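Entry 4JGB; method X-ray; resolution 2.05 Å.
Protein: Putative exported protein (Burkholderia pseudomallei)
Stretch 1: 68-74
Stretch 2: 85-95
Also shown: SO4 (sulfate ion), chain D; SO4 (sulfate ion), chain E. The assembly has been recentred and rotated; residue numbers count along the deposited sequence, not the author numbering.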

# COMPACT_ATOMS: atom_id res chain seq x y z
N VAL A 68 0.62 -5.28 -12.52
CA VAL A 68 0.91 -4.69 -11.21
C VAL A 68 0.29 -5.58 -10.13
O VAL A 68 -0.85 -6.02 -10.25
CB VAL A 68 0.33 -3.26 -11.13
CG1 VAL A 68 0.46 -2.62 -9.72
CG2 VAL A 68 0.95 -2.38 -12.22
N VAL A 69 1.03 -5.83 -9.06
CA VAL A 69 0.36 -6.41 -7.90
C VAL A 69 0.37 -5.40 -6.73
O VAL A 69 1.40 -4.79 -6.42
CB VAL A 69 0.93 -7.80 -7.55
CG1 VAL A 69 2.37 -7.66 -7.07
CG2 VAL A 69 0.10 -8.46 -6.48
N ALA A 70 -0.80 -5.19 -6.12
CA ALA A 70 -0.90 -4.27 -4.96
C ALA A 70 -1.50 -4.95 -3.72
O ALA A 70 -2.38 -5.79 -3.82
CB ALA A 70 -1.71 -3.00 -5.33
N SER A 71 -1.02 -4.57 -2.55
CA SER A 71 -1.61 -5.05 -1.31
C SER A 71 -2.17 -3.86 -0.51
O SER A 71 -1.45 -2.90 -0.21
CB SER A 71 -0.56 -5.85 -0.51
OG SER A 71 -0.90 -5.94 0.87
N ALA A 72 -3.45 -3.94 -0.16
CA ALA A 72 -4.20 -2.80 0.38
C ALA A 72 -4.81 -3.06 1.75
O ALA A 72 -5.73 -2.35 2.17
CB ALA A 72 -5.31 -2.40 -0.58
N TYR A 73 -4.31 -4.08 2.43
CA TYR A 73 -4.64 -4.25 3.85
C TYR A 73 -4.40 -2.96 4.60
O TYR A 73 -3.30 -2.41 4.56
CB TYR A 73 -3.80 -5.37 4.44
CG TYR A 73 -4.07 -6.67 3.77
CD1 TYR A 73 -5.30 -7.32 3.91
CD2 TYR A 73 -3.10 -7.26 2.97
CE1 TYR A 73 -5.55 -8.53 3.26
CE2 TYR A 73 -3.34 -8.46 2.32
CZ TYR A 73 -4.56 -9.09 2.49
OH TYR A 73 -4.77 -10.29 1.85
N GLY A 74 -5.44 -2.47 5.25
CA GLY A 74 -5.35 -1.24 6.05
C GLY A 74 -5.40 -1.57 7.54
O GLY A 74 -5.17 -2.71 7.92
N ALA A 85 5.50 -10.95 6.51
CA ALA A 85 5.24 -12.13 5.68
C ALA A 85 4.45 -11.74 4.41
O ALA A 85 4.74 -12.25 3.33
CB ALA A 85 4.49 -13.19 6.46
N VAL A 86 3.48 -10.83 4.54
CA VAL A 86 2.75 -10.34 3.37
C VAL A 86 3.71 -9.73 2.35
O VAL A 86 3.73 -10.15 1.21
CB VAL A 86 1.65 -9.31 3.73
CG1 VAL A 86 1.08 -8.70 2.45
CG2 VAL A 86 0.52 -9.96 4.51
N ALA A 87 4.49 -8.72 2.76
CA ALA A 87 5.53 -8.13 1.91
C ALA A 87 6.44 -9.20 1.23
O ALA A 87 6.70 -9.16 0.02
CB ALA A 87 6.37 -7.14 2.72
N LYS A 88 6.93 -10.15 2.04
CA LYS A 88 7.79 -11.21 1.57
C LYS A 88 7.08 -12.09 0.54
O LYS A 88 7.66 -12.46 -0.50
CB LYS A 88 8.30 -12.08 2.72
CG LYS A 88 9.30 -11.37 3.62
CD LYS A 88 10.09 -12.34 4.53
CE LYS A 88 11.09 -11.53 5.36
NZ LYS A 88 12.06 -12.32 6.19
N ALA A 89 5.83 -12.41 0.83
CA ALA A 89 5.06 -13.31 -0.05
C ALA A 89 4.72 -12.60 -1.35
O ALA A 89 4.73 -13.22 -2.42
CB ALA A 89 3.80 -13.82 0.65
N LEU A 90 4.45 -11.30 -1.26
CA LEU A 90 4.20 -10.49 -2.45
C LEU A 90 5.41 -10.45 -3.37
O LEU A 90 5.27 -10.65 -4.57
CB LEU A 90 3.83 -9.05 -2.08
CG LEU A 90 2.37 -8.72 -1.79
CD1 LEU A 90 2.27 -7.21 -1.68
CD2 LEU A 90 1.45 -9.23 -2.89
N VAL A 91 6.57 -10.16 -2.80
CA VAL A 91 7.81 -10.05 -3.56
C VAL A 91 8.12 -11.38 -4.22
O VAL A 91 8.48 -11.41 -5.40
CB VAL A 91 9.00 -9.65 -2.68
CG1 VAL A 91 10.32 -9.88 -3.41
CG2 VAL A 91 8.87 -8.20 -2.21
N ASP A 92 7.99 -12.48 -3.47
CA ASP A 92 8.30 -13.82 -4.04
C ASP A 92 7.34 -14.18 -5.20
O ASP A 92 7.76 -14.64 -6.27
CB ASP A 92 8.27 -14.88 -2.92
CG ASP A 92 8.48 -16.28 -3.45
OD1 ASP A 92 9.52 -16.51 -4.09
OD2 ASP A 92 7.60 -17.15 -3.23
N GLY A 93 6.05 -13.93 -4.98
CA GLY A 93 5.03 -14.11 -6.01
C GLY A 93 5.32 -13.28 -7.24
O GLY A 93 5.29 -13.79 -8.36
N ALA A 94 5.60 -11.99 -7.05
CA ALA A 94 5.84 -11.11 -8.20
C ALA A 94 7.02 -11.62 -9.00
O ALA A 94 6.92 -11.74 -10.21
CB ALA A 94 6.08 -9.67 -7.75
N ARG A 95 8.13 -11.93 -8.32
CA ARG A 95 9.32 -12.52 -8.99
C ARG A 95 8.98 -13.79 -9.79
O ARG A 95 9.37 -13.92 -10.96
CB ARG A 95 10.40 -12.85 -7.95
CG ARG A 95 11.13 -11.62 -7.41
CD ARG A 95 11.99 -11.96 -6.20
NE ARG A 95 13.02 -10.95 -5.98
CZ ARG A 95 13.74 -10.86 -4.87
NH1 ARG A 95 13.53 -11.71 -3.88
NH2 ARG A 95 14.66 -9.90 -4.73
S SO4 D . -8.93 -1.42 6.19
O1 SO4 D . -8.46 -0.51 5.09
O2 SO4 D . -10.38 -1.74 6.12
O3 SO4 D . -8.16 -2.71 6.17
O4 SO4 D . -8.64 -0.78 7.50
S SO4 E . -7.84 -12.76 2.30
O1 SO4 E . -8.04 -13.93 1.41
O2 SO4 E . -7.01 -11.70 1.68
O3 SO4 E . -9.17 -12.20 2.64
O4 SO4 E . -7.14 -13.22 3.52

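Leu-90 covers the most surface in this contact, and it does so by reaching two strand residues at once. Its CA-to-CB bond points toward the strand, and with chi1 at -87° and chi2 near t its two methyls diverge: CD2 lies 3.9 Å from CG2 of Val-69, while CD1 sits 3.4 Å from CB of Ser-71, a tight fit for two carbons.

Val-69, in the p rotamer, answers with both branches. As CG2 meets Leu-90, CG1 approaches CB of Ala-94 at 4.3 Å. Ala-94 lies one helical turn beyond Leu-90, and the small methyl belongs where the backbones come near, with the CA atoms of Val-69 and Ala-94 7.2 Å apart.

Ser-71 is the third large contributor. Its OG lies 3.7 Å from CG1 of Val-86, but no hydrogen bond crosses between the stretches, so packing alone joins them here.

The rule is one of periodicity. Alternate strand residues, Val-69 and Ser-71, face the helix while Ala-70 points away; the helix replies with Val-86, Leu-90 and Ala-94, spaced four apart. Because the two segments run nearly antiparallel, at 171°, the pairs follow in reverse order. Past the strand, Tyr-73 extends the series loosely, its CE2 4.4 Å from CG1 of Val-86, while its OH hydrogen-bonds O2 of the chain E sulfate at 2.7 Å.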